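Local coordinates for catechol 1,2-dioxygenase (Pseudomonas putida, PDB 2AZQ), which catalyses the intradiol ring cleavage of catechol with molecular oxygen, probably to cis,cis-muconate, at a non-haem ferric iron, at the interface of chains A and B. Residues are numbered along the deposited sequence; one frame, centred on the assembly and turned at random. Chains: chain A/B, catechol 1,2-dioxygenase.

The interface of chains A and B. Residues chain A 211-212; chain B 27, 30.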
# COMPACT_ATOMS: atom_id res chain seq x y z
N LEU A 211 9.71 5.01 -13.99
CA LEU A 211 10.76 4.02 -13.86
C LEU A 211 10.52 2.89 -14.83
O LEU A 211 11.40 2.07 -15.08
CB LEU A 211 10.81 3.45 -12.46
CG LEU A 211 11.43 4.39 -11.44
CD1 LEU A 211 11.19 3.84 -10.03
CD2 LEU A 211 12.91 4.56 -11.76
N LEU A 212 9.32 2.82 -15.36
CA LEU A 212 9.05 1.80 -16.33
C LEU A 212 9.27 2.37 -17.73
O LEU A 212 9.21 1.66 -18.71
CB LEU A 212 7.62 1.28 -16.17
CG LEU A 212 7.46 0.55 -14.85
CD1 LEU A 212 6.12 -0.18 -14.81
CD2 LEU A 212 8.62 -0.44 -14.70
N LYS B 27 14.41 2.08 -15.67
CA LYS B 27 15.41 1.12 -15.18
C LYS B 27 15.16 -0.31 -15.55
O LYS B 27 14.11 -0.86 -15.24
CB LYS B 27 15.53 1.08 -13.66
CG LYS B 27 16.34 2.15 -13.06
CD LYS B 27 16.54 1.81 -11.62
CE LYS B 27 17.12 3.00 -10.84
NZ LYS B 27 17.07 2.83 -9.34
N PHE B 30 13.65 -2.30 -12.34
CA PHE B 30 12.23 -2.36 -11.97
C PHE B 30 11.48 -3.15 -12.97
O PHE B 30 10.55 -3.88 -12.62
CB PHE B 30 11.56 -0.99 -11.93
CG PHE B 30 12.10 -0.15 -10.88
CD1 PHE B 30 12.86 0.97 -11.20
CD2 PHE B 30 12.03 -0.57 -9.57
CE1 PHE B 30 13.57 1.65 -10.21
CE2 PHE B 30 12.73 0.09 -8.58
CZ PHE B 30 13.52 1.21 -8.90
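A:Leu211 sets methyl CD1 over the face of the B:Phe30 ring, with CB and CD2 beside its rim, and this pairing is the tightly packed part of the contact. Methyl CD1 stands 3.7 Å from the centroid of the B:Phe30 ring in a CH-pi contact. The other methyl, CD2, reaches past the rim of the ring, 3.4 Å from B:Phe30 CE1. Closer to the backbone, A:Leu211 CB touches B:Phe30 CD1 at 3.4 Å, so the leucine meets this part of the ring with its stem as well as its fork. In B:Phe30, CG points away from the carbonyl carbon and lies beside the backbone N (chi1 -65°), which carries the ring out from its helix towards the leucine. A flat aromatic ring suits this place because its face takes one methyl while its rim meets the neighbouring carbons, and a leucine supplies them from two branches. Putting an alanine in place of B:Phe30 would probably leave A:Leu211 CD1 without its ring face and the carbons beside it without their neighbour, opening a gap between the helices.

Packing is looser towards the foot of the phenylalanine, where A:Leu212 turns methyl CD2 towards B:Phe30 CB at 4.1 Å, the two side chains crossing at about a right angle. The polar element is a backbone hydrogen bond from B:Lys27 N to A:Leu211 O, 3.1 Å long and somewhat bent (146° at H). It links the main chains of the two subunits. The extended side chain of B:Lys27 runs away from the bonded carbonyl, where a charged end is probably tolerated because the link is made by the backbone N.

A:Leu211 and A:Leu212 end helix 204-212, while B:Lys27 lies just before helix 28-49, whose first turn carries B:Phe30. Helix end thus meets helix start at the margin of the helical region joining the two subunits, and two-fold symmetry repeats the contact with the chains exchanged.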